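Local coordinates for excinuclease ABC, subunit A. (Deinococcus radiodurans, PDB 2VF7), which probably binds DNA and hydrolyses ATP in excision repair of DNA damage, as a zinc-containing member of the UvrA family of ABC ATPases, at residues L312-A318 and L368-D374; L412-D416 and V832-Y836; V531-K536 and I805-G810; S799-D804 and L816-P822. The protein carries 1 engineered substitution. All coordinates share one frame. Residue numbers count along the deposited sequence, not the author numbering.

Overall arrangement
Going from the N terminus, interaction 1 closes first: 312-318 meets 368-374 across 49 largely helical residues, and Tyr370 then reaches ADP. Interaction 2 follows in series and closes a far longer loop, 412-416 to 832-836, that brings the turn after strand 402-406 of the first nucleotide-binding unit against the C-terminal helix. Interactions 3 and 4 both nest inside that loop and cross each other. Interaction 3 sets the ATP-binding loop 531-536 on 805-810, and interaction 4 pairs strands 801-805 and 816-820 at one edge of the second six-stranded sheet. Interactions 1 and 3 meet at Tyr370, Gly533 and Ala809, and both touch ADP.

Interaction 1: L312-A318 and L368-D374; sequences LSRLPLA and LGYLGLD. With ADP (adenosine-5'-diphosphate), chain D.
Tyr370 O accepts both ribose hydroxyls of ADP, O2' at 3.1 Å and O3' at 3.2 Å, from within a type I turn, Leu368 to Leu371. After the turn Leu371 and Gly372 extend. Facing it, a helix runs into 312-318, Leu315 and Pro316 are extended, and Pro316 N-caps the next helix. The CA atoms of Pro316 and Gly372 lie 4.2 Å apart. Leu317 N donates to Leu371 O (2.9 Å), Ala318 N to Gly369 O (3.2 Å), and Asp374 N weakly to Ser313 O (3.3 Å). CA-H...O contacts join Pro316 CA to Leu371 O (3.3 Å) and Gly372 CA to Leu315 O (3.5 Å). Side chains at Gly369 or Gly372 would crowd Ala318 and Arg314 O. Leu317 and Leu373 bury most surface; Leu317 (m,t) sets CD2 4.0 Å from CD2 of Leu373. The 368-374 loop links helices 345-365, touched by Leu317, and 382-393, touched by Leu368 and Leu371. It brings Tyr370 (chi1 p) to the ADP of the second P-loop, packed on Ser532 and Ala809, its hydroxyl bonding Glu384. The helix's first amides are thus satisfied by the turn, and main-chain oxygen holds the sugar.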
loop_
_atom_site.group_PDB
_atom_site.type_symbol
_atom_site.label_atom_id
_atom_site.label_comp_id
_atom_site.label_asym_id
_atom_site.label_seq_id
_atom_site.Cartn_x
_atom_site.Cartn_y
_atom_site.Cartn_z
ATOM N N LEU A 312 18.661 27.476 12.366
ATOM C CA LEU A 312 17.341 27.991 11.946
ATOM C C LEU A 312 16.221 27.056 12.415
ATOM O O LEU A 312 15.146 27.505 12.825
ATOM C CB LEU A 312 17.247 28.121 10.423
ATOM C CG LEU A 312 17.189 29.466 9.676
ATOM C CD1 LEU A 312 16.806 29.203 8.229
ATOM C CD2 LEU A 312 16.227 30.501 10.284
ATOM N N SER A 313 16.490 25.753 12.347
ATOM C CA SER A 313 15.500 24.731 12.674
ATOM C C SER A 313 15.148 24.647 14.164
ATOM O O SER A 313 14.066 24.177 14.524
ATOM C CB SER A 313 15.937 23.370 12.134
ATOM O OG SER A 313 15.947 23.382 10.718
ATOM N N ARG A 314 16.046 25.118 15.022
ATOM C CA ARG A 314 15.750 25.186 16.451
ATOM C C ARG A 314 14.734 26.279 16.793
ATOM O O ARG A 314 14.001 26.169 17.780
ATOM C CB ARG A 314 17.031 25.359 17.266
ATOM C CG ARG A 314 17.723 24.043 17.559
ATOM C CD ARG A 314 19.224 24.185 17.522
ATOM N NE ARG A 314 19.858 22.902 17.815
ATOM C CZ ARG A 314 20.605 22.657 18.890
ATOM N NH1 ARG A 314 20.838 23.620 19.782
ATOM N NH2 ARG A 314 21.130 21.447 19.070
ATOM N N LEU A 315 14.675 27.307 15.951
ATOM C CA LEU A 315 13.869 28.496 16.217
ATOM C C LEU A 315 12.369 28.275 16.045
ATOM O O LEU A 315 11.954 27.415 15.267
ATOM C CB LEU A 315 14.322 29.640 15.305
ATOM C CG LEU A 315 15.794 30.045 15.297
ATOM C CD1 LEU A 315 15.946 31.312 14.474
ATOM C CD2 LEU A 315 16.323 30.240 16.714
ATOM N N PRO A 316 11.542 29.043 16.778
ATOM C CA PRO A 316 10.106 28.944 16.569
ATOM C C PRO A 316 9.701 29.384 15.168
ATOM O O PRO A 316 10.379 30.214 14.555
ATOM C CB PRO A 316 9.527 29.920 17.602
ATOM C CG PRO A 316 10.585 30.101 18.599
ATOM C CD PRO A 316 11.866 30.001 17.847
ATOM N N LEU A 317 8.589 28.837 14.683
ATOM C CA LEU A 317 8.033 29.197 13.373
ATOM C C LEU A 317 7.809 30.711 13.192
ATOM O O LEU A 317 7.942 31.239 12.085
ATOM C CB LEU A 317 6.739 28.416 13.117
ATOM C CG LEU A 317 6.809 26.898 13.311
ATOM C CD1 LEU A 317 5.416 26.312 13.408
ATOM C CD2 LEU A 317 7.607 26.213 12.198
ATOM N N ALA A 318 7.477 31.394 14.287
ATOM C CA ALA A 318 7.267 32.841 14.295
ATOM C C ALA A 318 8.557 33.617 14.038
ATOM O O ALA A 318 8.540 34.662 13.375
ATOM C CB ALA A 318 6.652 33.277 15.614
ATOM N N LEU A 368 0.200 28.616 16.177
ATOM C CA LEU A 368 1.146 27.498 16.245
ATOM C C LEU A 368 2.577 27.969 16.060
ATOM O O LEU A 368 3.463 27.148 15.781
ATOM C CB LEU A 368 0.817 26.454 15.170
ATOM C CG LEU A 368 -0.427 25.575 15.294
ATOM C CD1 LEU A 368 -0.766 24.977 13.938
ATOM C CD2 LEU A 368 -0.221 24.477 16.334
ATOM N N GLY A 369 2.793 29.281 16.220
ATOM C CA GLY A 369 4.078 29.918 15.947
ATOM C C GLY A 369 5.087 29.825 17.075
ATOM O O GLY A 369 6.150 30.457 17.018
ATOM N N TYR A 370 4.763 29.036 18.098
ATOM C CA TYR A 370 5.647 28.832 19.263
ATOM C C TYR A 370 6.421 27.509 19.170
ATOM O O TYR A 370 7.334 27.252 19.960
ATOM C CB TYR A 370 4.840 28.892 20.571
ATOM C CG TYR A 370 3.772 27.822 20.665
ATOM C CD1 TYR A 370 2.464 28.055 20.207
ATOM C CD2 TYR A 370 4.071 26.566 21.191
ATOM C CE1 TYR A 370 1.491 27.051 20.278
ATOM C CE2 TYR A 370 3.113 25.573 21.269
ATOM C CZ TYR A 370 1.830 25.818 20.813
ATOM O OH TYR A 370 0.899 24.816 20.908
ATOM N N LEU A 371 6.035 26.675 18.210
ATOM C CA LEU A 371 6.691 25.401 17.945
ATOM C C LEU A 371 7.944 25.580 17.095
ATOM O O LEU A 371 8.005 26.457 16.244
ATOM C CB LEU A 371 5.718 24.438 17.239
ATOM C CG LEU A 371 4.481 23.949 18.014
ATOM C CD1 LEU A 371 3.535 23.121 17.141
ATOM C CD2 LEU A 371 4.869 23.167 19.263
ATOM N N GLY A 372 8.939 24.735 17.326
ATOM C CA GLY A 372 10.167 24.734 16.517
ATOM C C GLY A 372 10.098 23.623 15.487
ATOM O O GLY A 372 9.523 22.569 15.747
ATOM N N LEU A 373 10.685 23.831 14.315
ATOM C CA LEU A 373 10.557 22.817 13.265
ATOM C C LEU A 373 11.362 21.516 13.471
ATOM O O LEU A 373 11.186 20.555 12.723
ATOM C CB LEU A 373 10.669 23.406 11.837
ATOM C CG LEU A 373 11.649 24.444 11.287
ATOM C CD1 LEU A 373 11.332 24.626 9.824
ATOM C CD2 LEU A 373 11.564 25.787 11.983
ATOM N N ASP A 374 12.190 21.474 14.516
ATOM C CA ASP A 374 12.883 20.234 14.916
ATOM C C ASP A 374 12.099 19.422 15.964
ATOM O O ASP A 374 12.490 18.310 16.330
ATOM C CB ASP A 374 14.324 20.523 15.381
ATOM C CG ASP A 374 14.395 21.448 16.611
ATOM O OD1 ASP A 374 13.349 21.950 17.086
ATOM O OD2 ASP A 374 15.525 21.674 17.112
HETATM P PB ADP D . 1.038 24.775 26.876
HETATM O O1B ADP D . 0.422 24.551 25.519
HETATM O O2B ADP D . 1.127 23.572 27.772
HETATM O O3B ADP D . 0.454 25.994 27.538
HETATM P PA ADP D . 3.878 24.177 26.818
HETATM O O1A ADP D . 4.051 23.261 25.650
HETATM O O2A ADP D . 3.856 23.640 28.212
HETATM O O3A ADP D . 2.596 25.139 26.596
HETATM O "O5'" ADP D . 5.164 25.154 26.744
HETATM C "C5'" ADP D . 5.232 26.230 25.817
HETATM C "C4'" ADP D . 6.624 26.437 25.240
HETATM O "O4'" ADP D . 7.500 25.366 25.582
HETATM C "C3'" ADP D . 6.508 26.423 23.727
HETATM O "O3'" ADP D . 7.393 27.394 23.172
HETATM C "C2'" ADP D . 6.932 25.021 23.333
HETATM O "O2'" ADP D . 7.430 24.922 21.992
HETATM C "C1'" ADP D . 7.958 24.685 24.399
HETATM N N9 ADP D . 8.035 23.218 24.603
HETATM C C8 ADP D . 7.166 22.471 25.324
HETATM N N7 ADP D . 7.512 21.163 25.327
HETATM C C5 ADP D . 8.633 21.065 24.577
HETATM C C6 ADP D . 9.538 19.965 24.155
HETATM N N6 ADP D . 9.291 18.690 24.549
HETATM N N1 ADP D . 10.604 20.275 23.377
HETATM C C2 ADP D . 10.852 21.542 22.971
HETATM N N3 ADP D . 10.073 22.590 23.318
HETATM C C4 ADP D . 8.972 22.419 24.104
#

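Interaction 2: L412-D416 and V832-Y836; sequences LHPAD and VTAPY
CB of Pro414 fits against the flat face of Tyr836: it lies 3.9 Å from the ring centroid, 23° off the normal, a CH-pi contact with CD2 of Tyr836 only 3.6 Å from CB of Pro414. Segment 412-416 runs extended through His413 and then turns, Asp416 N bonding His413 O at 2.9 Å. Segment 832-836 is a loop leading into the C-terminal helix. Backbones stay apart, with CA-CA 7.0 Å for both Pro414-Tyr836 and Ala415-Val832, so side chains fill the gap and no hydrogen bond crosses it. Ala415 CB sits in the notch between Val832 CG1 (3.6 Å) and Tyr836 CE1 (3.7 Å), the tyrosine being in the m rotamer. His413, with chi1 t, brings NE2 to 3.9 Å from Val832 CG1, while its ND1 weakly bonds Gly530 O. Met793 also packs on His413, Pro414 and Tyr836. Residues 412-416 follow the Walker B strand 402-406 and meet the opposing P-loop, an arrangement consistent with the D-loop region of a head-to-tail ABC ATPase pair.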
loop_
_atom_site.group_PDB
_atom_site.type_symbol
_atom_site.label_atom_id
_atom_site.label_comp_id
_atom_site.label_asym_id
_atom_site.label_seq_id
_atom_site.Cartn_x
_atom_site.Cartn_y
_atom_site.Cartn_z
ATOM N N LEU A 412 -7.331 24.101 23.088
ATOM C CA LEU A 412 -7.500 25.464 22.657
ATOM C C LEU A 412 -8.136 26.305 23.739
ATOM O O LEU A 412 -9.133 25.899 24.353
ATOM C CB LEU A 412 -8.367 25.554 21.390
ATOM C CG LEU A 412 -7.755 26.027 20.070
ATOM C CD1 LEU A 412 -8.803 26.722 19.277
ATOM C CD2 LEU A 412 -6.622 26.981 20.328
ATOM N N HIS A 413 -7.552 27.486 23.933
ATOM C CA HIS A 413 -8.113 28.550 24.749
ATOM C C HIS A 413 -9.309 29.204 24.053
ATOM O O HIS A 413 -9.277 29.352 22.832
ATOM C CB HIS A 413 -7.047 29.617 24.954
ATOM C CG HIS A 413 -7.349 30.560 26.074
ATOM N ND1 HIS A 413 -6.983 30.301 27.376
ATOM C CD2 HIS A 413 -7.997 31.746 26.092
ATOM C CE1 HIS A 413 -7.380 31.297 28.144
ATOM N NE2 HIS A 413 -8.002 32.182 27.391
ATOM N N PRO A 414 -10.350 29.627 24.816
ATOM C CA PRO A 414 -11.500 30.302 24.199
ATOM C C PRO A 414 -11.137 31.551 23.402
ATOM O O PRO A 414 -11.863 31.909 22.477
ATOM C CB PRO A 414 -12.389 30.674 25.389
ATOM C CG PRO A 414 -11.985 29.775 26.473
ATOM C CD PRO A 414 -10.531 29.481 26.271
ATOM N N ALA A 415 -10.023 32.198 23.751
ATOM C CA ALA A 415 -9.532 33.370 23.016
ATOM C C ALA A 415 -9.067 33.043 21.595
ATOM O O ALA A 415 -8.884 33.951 20.789
ATOM C CB ALA A 415 -8.417 34.049 23.779
ATOM N N ASP A 416 -8.892 31.756 21.292
ATOM C CA ASP A 416 -8.347 31.335 20.007
ATOM C C ASP A 416 -9.295 30.564 19.083
ATOM O O ASP A 416 -8.880 30.172 18.001
ATOM C CB ASP A 416 -7.075 30.514 20.223
ATOM C CG ASP A 416 -5.916 31.347 20.769
ATOM O OD1 ASP A 416 -5.920 32.588 20.609
ATOM O OD2 ASP A 416 -4.992 30.750 21.363
ATOM N N VAL A 832 -5.781 37.271 29.459
ATOM C CA VAL A 832 -6.565 37.004 28.269
ATOM C C VAL A 832 -7.726 36.032 28.573
ATOM O O VAL A 832 -8.749 36.042 27.877
ATOM C CB VAL A 832 -5.637 36.581 27.070
ATOM C CG1 VAL A 832 -6.191 35.415 26.298
ATOM C CG2 VAL A 832 -5.383 37.788 26.125
ATOM N N THR A 833 -7.578 35.223 29.627
ATOM C CA THR A 833 -8.660 34.363 30.078
ATOM C C THR A 833 -9.711 35.062 30.938
ATOM O O THR A 833 -10.840 34.584 31.016
ATOM C CB THR A 833 -8.163 33.097 30.845
ATOM O OG1 THR A 833 -8.604 33.150 32.207
ATOM C CG2 THR A 833 -6.654 32.925 30.761
ATOM N N ALA A 834 -9.345 36.178 31.581
ATOM C CA ALA A 834 -10.247 36.896 32.496
ATOM C C ALA A 834 -11.647 37.095 31.939
ATOM O O ALA A 834 -12.594 36.558 32.512
ATOM C CB ALA A 834 -9.652 38.221 32.946
ATOM N N PRO A 835 -11.790 37.836 30.809
ATOM C CA PRO A 835 -13.125 38.034 30.228
ATOM C C PRO A 835 -13.949 36.749 30.048
ATOM O O PRO A 835 -15.149 36.761 30.310
ATOM C CB PRO A 835 -12.831 38.683 28.868
ATOM C CG PRO A 835 -11.345 38.561 28.668
ATOM C CD PRO A 835 -10.760 38.537 30.017
ATOM N N TYR A 836 -13.307 35.672 29.608
ATOM C CA TYR A 836 -13.960 34.373 29.363
ATOM C C TYR A 836 -14.348 33.636 30.650
ATOM O O TYR A 836 -15.383 32.966 30.698
ATOM C CB TYR A 836 -13.063 33.472 28.484
ATOM C CG TYR A 836 -12.866 34.032 27.096
ATOM C CD1 TYR A 836 -11.702 34.710 26.758
ATOM C CD2 TYR A 836 -13.876 33.912 26.121
ATOM C CE1 TYR A 836 -11.531 35.246 25.488
ATOM C CE2 TYR A 836 -13.712 34.429 24.849
ATOM C CZ TYR A 836 -12.535 35.105 24.536
ATOM O OH TYR A 836 -12.370 35.660 23.268
#

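Interaction 3: V531-K536 and I805-G810; sequences VSGSGK and IGPGAG. With ADP (adenosine-5'-diphosphate), chain D.
Ile805, Ser534 and Val531 lose most surface here. Ile805 ends its strand with CB directed at the 531-536 loop, and in the m,m rotamer its CG2 lies 4.2 Å from both Gly535 N and Lys536 N and 4.1 Å from CB of Ser534, an apolar support under the start of helix 536-551. Ser534 (chi1 m) folds back within its own type II turn, Val531 to Ser534: OG donates a very short 2.5 Å bond to Val531 O, and Ser534 N reaches the same oxygen at 3.1 Å. Val531 sets CG1 4.0 Å from CB of Ala809, and water 1 bridges its N (3.1 Å) to Gly806 O (2.6 Å). The nearest alpha carbons, Ser534 CA and Ala809 CA, are 4.4 Å apart. One direct hydrogen bond crosses, Gly810 N to Gly533 O, 2.8 Å and nearly straight; Gly533 and Gly810 both have positive phi. This is the Walker A P-loop of the second ABC unit, wrapping the beta phosphate: Gly533 N meets ADP O1B at 2.8 Å, and O3B takes Gly535 N at 3.2 Å and Lys536 NZ at 2.8 Å. A carbonyl thus ties the loop to 805-810, while its amides and Lys536 NZ offset the phosphate's negative charge.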
loop_
_atom_site.group_PDB
_atom_site.type_symbol
_atom_site.label_atom_id
_atom_site.label_comp_id
_atom_site.label_asym_id
_atom_site.label_seq_id
_atom_site.Cartn_x
_atom_site.Cartn_y
_atom_site.Cartn_z
ATOM N N VAL A 531 -3.107 30.601 27.468
ATOM C CA VAL A 531 -3.023 30.380 26.006
ATOM C C VAL A 531 -2.204 29.115 25.648
ATOM O O VAL A 531 -1.374 28.664 26.448
ATOM C CB VAL A 531 -2.428 31.683 25.338
ATOM C CG1 VAL A 531 -1.406 31.401 24.251
ATOM C CG2 VAL A 531 -3.533 32.623 24.854
ATOM N N SER A 532 -2.447 28.528 24.465
ATOM C CA SER A 532 -1.668 27.373 24.015
ATOM C C SER A 532 -0.228 27.814 23.819
ATOM O O SER A 532 0.032 28.877 23.255
ATOM C CB SER A 532 -2.200 26.789 22.711
ATOM O OG SER A 532 -3.615 26.720 22.711
ATOM N N GLY A 533 0.705 26.996 24.289
ATOM C CA GLY A 533 2.125 27.337 24.203
ATOM C C GLY A 533 2.598 28.319 25.261
ATOM O O GLY A 533 3.731 28.796 25.196
ATOM N N SER A 534 1.726 28.615 26.227
ATOM C CA SER A 534 2.052 29.462 27.388
ATOM C C SER A 534 3.119 28.855 28.275
ATOM O O SER A 534 4.150 29.477 28.505
ATOM C CB SER A 534 0.814 29.691 28.240
ATOM O OG SER A 534 -0.112 30.495 27.550
ATOM N N GLY A 535 2.859 27.654 28.798
ATOM C CA GLY A 535 3.800 26.988 29.695
ATOM C C GLY A 535 3.181 26.204 30.836
ATOM O O GLY A 535 3.887 25.716 31.704
ATOM N N LYS A 536 1.861 26.076 30.824
ATOM C CA LYS A 536 1.089 25.314 31.821
ATOM C C LYS A 536 1.573 23.874 31.940
ATOM O O LYS A 536 1.924 23.387 33.020
ATOM C CB LYS A 536 -0.393 25.292 31.407
ATOM C CG LYS A 536 -0.876 26.529 30.703
ATOM C CD LYS A 536 -2.343 26.409 30.420
ATOM C CE LYS A 536 -2.647 25.482 29.246
ATOM N NZ LYS A 536 -2.288 26.145 27.965
ATOM N N ILE A 805 -1.307 31.602 33.366
ATOM C CA ILE A 805 0.077 31.554 32.947
ATOM C C ILE A 805 0.299 32.322 31.660
ATOM O O ILE A 805 -0.538 32.290 30.754
ATOM C CB ILE A 805 0.572 30.094 32.821
ATOM C CG1 ILE A 805 0.604 29.413 34.203
ATOM C CG2 ILE A 805 1.939 30.020 32.143
ATOM C CD1 ILE A 805 1.335 30.194 35.337
ATOM N N GLY A 806 1.432 33.034 31.639
ATOM C CA GLY A 806 2.004 33.765 30.488
ATOM C C GLY A 806 1.017 34.567 29.684
ATOM O O GLY A 806 -0.105 34.095 29.459
ATOM N N PRO A 807 1.416 35.779 29.239
ATOM C CA PRO A 807 0.553 36.588 28.368
ATOM C C PRO A 807 0.190 35.820 27.097
ATOM O O PRO A 807 -0.974 35.477 26.891
ATOM C CB PRO A 807 1.418 37.813 28.038
ATOM C CG PRO A 807 2.408 37.891 29.119
ATOM C CD PRO A 807 2.685 36.456 29.538
ATOM N N GLY A 808 1.189 35.514 26.276
ATOM C CA GLY A 808 0.971 34.789 25.031
ATOM C C GLY A 808 1.657 33.442 25.016
ATOM O O GLY A 808 1.842 32.813 26.053
ATOM N N ALA A 809 2.033 33.004 23.824
ATOM C CA ALA A 809 2.681 31.731 23.644
ATOM C C ALA A 809 4.175 31.921 23.470
ATOM O O ALA A 809 4.618 32.993 23.071
ATOM C CB ALA A 809 2.101 31.042 22.440
ATOM N N GLY A 810 4.940 30.871 23.766
ATOM C CA GLY A 810 6.382 30.831 23.506
ATOM C C GLY A 810 7.188 31.906 24.211
ATOM O O GLY A 810 7.161 31.998 25.439
HETATM P PB ADP D . 1.038 24.775 26.876
HETATM O O1B ADP D . 0.422 24.551 25.519
HETATM O O2B ADP D . 1.127 23.572 27.772
HETATM O O3B ADP D . 0.454 25.994 27.538
HETATM P PA ADP D . 3.878 24.177 26.818
HETATM O O1A ADP D . 4.051 23.261 25.650
HETATM O O2A ADP D . 3.856 23.640 28.212
HETATM O O3A ADP D . 2.596 25.139 26.596
HETATM O "O5'" ADP D . 5.164 25.154 26.744
HETATM C "C5'" ADP D . 5.232 26.230 25.817
HETATM C "C4'" ADP D . 6.624 26.437 25.240
HETATM O "O4'" ADP D . 7.500 25.366 25.582
HETATM C "C3'" ADP D . 6.508 26.423 23.727
HETATM O "O3'" ADP D . 7.393 27.394 23.172
HETATM C "C2'" ADP D . 6.932 25.021 23.333
HETATM O "O2'" ADP D . 7.430 24.922 21.992
HETATM C "C1'" ADP D . 7.958 24.685 24.399
HETATM N N9 ADP D . 8.035 23.218 24.603
HETATM C C8 ADP D . 7.166 22.471 25.324
HETATM N N7 ADP D . 7.512 21.163 25.327
HETATM C C5 ADP D . 8.633 21.065 24.577
HETATM C C6 ADP D . 9.538 19.965 24.155
HETATM N N6 ADP D . 9.291 18.690 24.549
HETATM N N1 ADP D . 10.604 20.275 23.377
HETATM C C2 ADP D . 10.852 21.542 22.971
HETATM N N3 ADP D . 10.073 22.590 23.318
HETATM C C4 ADP D . 8.972 22.419 24.104
HETATM O O HOH W 1 -2.541 33.154 29.116
#

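Interaction 4: S799-D804 and L816-P822; sequences SDWVLD and LVAQGTP
The firmest bonds lie at Asp804: its N donates to Ala818 O (2.7 Å), and its O accepts Val817 N (2.8 Å) and, weakly, Ala818 N (3.4 Å); two residues facing one makes a classic beta bulge. Further along, Gly820 N donates to Val802 O (3.1 Å), and Val802 N weakly to Gly820 O (2.6 Å). Strands 801-804 and 816-820 are antiparallel, axes 4.7 Å apart at 175°. Val802-Gly820 and Asp804-Ala818 are hydrogen-bonded pairs, Leu803-Gln819 the non-hydrogen-bonded pair between them. Side chains of Val802, Asp804 and Ala818 share one face, Leu803 and Gln819 the other. Thr529 and Ser831 hold the Asp804 carboxylate. Trp801 (chi1 t) lays its six-membered ring over Gly820, whose CA is 3.5 Å from the centroid, a CH-pi contact. Val802 CG2 packs 4.1 Å from CG of Pro822, and Leu803 CG 4.1 Å from CD1 of Leu816. Backbone bonds, doubled at the bulge, secure 816-820 to 801-805, which is therefore bonded on both edges, its other neighbour being strand 525-529 that feeds the P-loop.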
loop_
_atom_site.group_PDB
_atom_site.type_symbol
_atom_site.label_atom_id
_atom_site.label_comp_id
_atom_site.label_asym_id
_atom_site.label_seq_id
_atom_site.Cartn_x
_atom_site.Cartn_y
_atom_site.Cartn_z
ATOM N N SER A 799 -13.344 25.729 40.387
ATOM C CA SER A 799 -12.123 25.549 41.175
ATOM C C SER A 799 -12.214 26.331 42.476
ATOM O O SER A 799 -13.184 27.064 42.687
ATOM C CB SER A 799 -10.921 26.030 40.379
ATOM O OG SER A 799 -10.841 25.298 39.176
ATOM N N ASP A 800 -11.213 26.164 43.346
ATOM C CA ASP A 800 -11.059 26.981 44.570
ATOM C C ASP A 800 -9.991 28.070 44.414
ATOM O O ASP A 800 -10.015 29.076 45.133
ATOM C CB ASP A 800 -10.708 26.096 45.765
ATOM C CG ASP A 800 -11.740 25.019 46.022
ATOM O OD1 ASP A 800 -12.872 25.390 46.393
ATOM O OD2 ASP A 800 -11.434 23.812 45.863
ATOM N N TRP A 801 -9.056 27.842 43.486
ATOM C CA TRP A 801 -7.956 28.759 43.157
ATOM C C TRP A 801 -7.631 28.662 41.651
ATOM O O TRP A 801 -8.033 27.689 41.003
ATOM C CB TRP A 801 -6.731 28.411 44.002
ATOM C CG TRP A 801 -5.659 29.462 44.031
ATOM C CD1 TRP A 801 -4.516 29.474 43.291
ATOM C CD2 TRP A 801 -5.624 30.647 44.844
ATOM N NE1 TRP A 801 -3.773 30.576 43.578
ATOM C CE2 TRP A 801 -4.422 31.322 44.535
ATOM C CE3 TRP A 801 -6.486 31.201 45.808
ATOM C CZ2 TRP A 801 -4.059 32.537 45.148
ATOM C CZ3 TRP A 801 -6.121 32.407 46.424
ATOM C CH2 TRP A 801 -4.924 33.063 46.081
ATOM N N VAL A 802 -6.942 29.664 41.091
ATOM C CA VAL A 802 -6.588 29.696 39.651
ATOM C C VAL A 802 -5.218 30.334 39.398
ATOM O O VAL A 802 -4.892 31.363 39.981
ATOM C CB VAL A 802 -7.658 30.433 38.767
ATOM C CG1 VAL A 802 -7.207 30.511 37.311
ATOM C CG2 VAL A 802 -9.033 29.767 38.850
ATOM N N LEU A 803 -4.431 29.715 38.519
ATOM C CA LEU A 803 -3.129 30.240 38.090
ATOM C C LEU A 803 -3.111 30.528 36.587
ATOM O O LEU A 803 -3.055 29.611 35.764
ATOM C CB LEU A 803 -2.005 29.249 38.435
ATOM C CG LEU A 803 -1.176 29.386 39.722
ATOM C CD1 LEU A 803 -2.016 29.267 40.978
ATOM C CD2 LEU A 803 -0.113 28.309 39.736
ATOM N N ASP A 804 -3.161 31.800 36.229
ATOM C CA ASP A 804 -3.144 32.185 34.825
ATOM C C ASP A 804 -1.704 32.363 34.374
ATOM O O ASP A 804 -0.967 33.166 34.930
ATOM C CB ASP A 804 -3.943 33.470 34.596
ATOM C CG ASP A 804 -4.314 33.667 33.154
ATOM O OD1 ASP A 804 -4.821 32.709 32.548
ATOM O OD2 ASP A 804 -4.130 34.775 32.614
ATOM N N LEU A 816 3.813 34.243 35.293
ATOM C CA LEU A 816 2.610 34.129 36.094
ATOM C C LEU A 816 1.893 35.451 35.887
ATOM O O LEU A 816 2.430 36.491 36.224
ATOM C CB LEU A 816 2.949 33.901 37.570
ATOM C CG LEU A 816 1.778 33.733 38.544
ATOM C CD1 LEU A 816 0.865 32.610 38.116
ATOM C CD2 LEU A 816 2.270 33.472 39.941
ATOM N N VAL A 817 0.704 35.427 35.294
ATOM C CA VAL A 817 0.056 36.698 34.934
ATOM C C VAL A 817 -1.193 37.044 35.756
ATOM O O VAL A 817 -1.682 38.173 35.705
ATOM C CB VAL A 817 -0.168 36.844 33.394
ATOM C CG1 VAL A 817 -1.554 36.392 32.980
ATOM C CG2 VAL A 817 0.079 38.271 32.973
ATOM N N ALA A 818 -1.699 36.065 36.497
ATOM C CA ALA A 818 -2.752 36.279 37.476
ATOM C C ALA A 818 -2.869 35.031 38.306
ATOM O O ALA A 818 -2.577 33.937 37.822
ATOM C CB ALA A 818 -4.074 36.591 36.810
ATOM N N GLN A 819 -3.288 35.211 39.557
ATOM C CA GLN A 819 -3.542 34.117 40.493
ATOM C C GLN A 819 -4.571 34.566 41.545
ATOM O O GLN A 819 -4.626 35.750 41.886
ATOM C CB GLN A 819 -2.235 33.643 41.134
ATOM C CG GLN A 819 -1.556 34.647 42.072
ATOM C CD GLN A 819 -0.123 34.268 42.419
ATOM O OE1 GLN A 819 0.205 33.088 42.603
ATOM N NE2 GLN A 819 0.744 35.272 42.504
ATOM N N GLY A 820 -5.385 33.628 42.037
ATOM C CA GLY A 820 -6.481 33.930 42.978
ATOM C C GLY A 820 -7.661 32.982 42.808
ATOM O O GLY A 820 -7.562 31.993 42.083
ATOM N N THR A 821 -8.778 33.272 43.470
ATOM C CA THR A 821 -10.020 32.512 43.257
ATOM C C THR A 821 -10.535 32.795 41.837
ATOM O O THR A 821 -10.066 33.743 41.206
ATOM C CB THR A 821 -11.087 32.899 44.283
ATOM O OG1 THR A 821 -11.226 34.325 44.313
ATOM C CG2 THR A 821 -10.698 32.413 45.690
ATOM N N PRO A 822 -11.467 31.969 41.302
ATOM C CA PRO A 822 -11.971 32.293 39.959
ATOM C C PRO A 822 -12.536 33.714 39.837
ATOM O O PRO A 822 -12.194 34.435 38.894
ATOM C CB PRO A 822 -13.060 31.237 39.726
ATOM C CG PRO A 822 -12.727 30.113 40.649
ATOM C CD PRO A 822 -12.069 30.731 41.837
#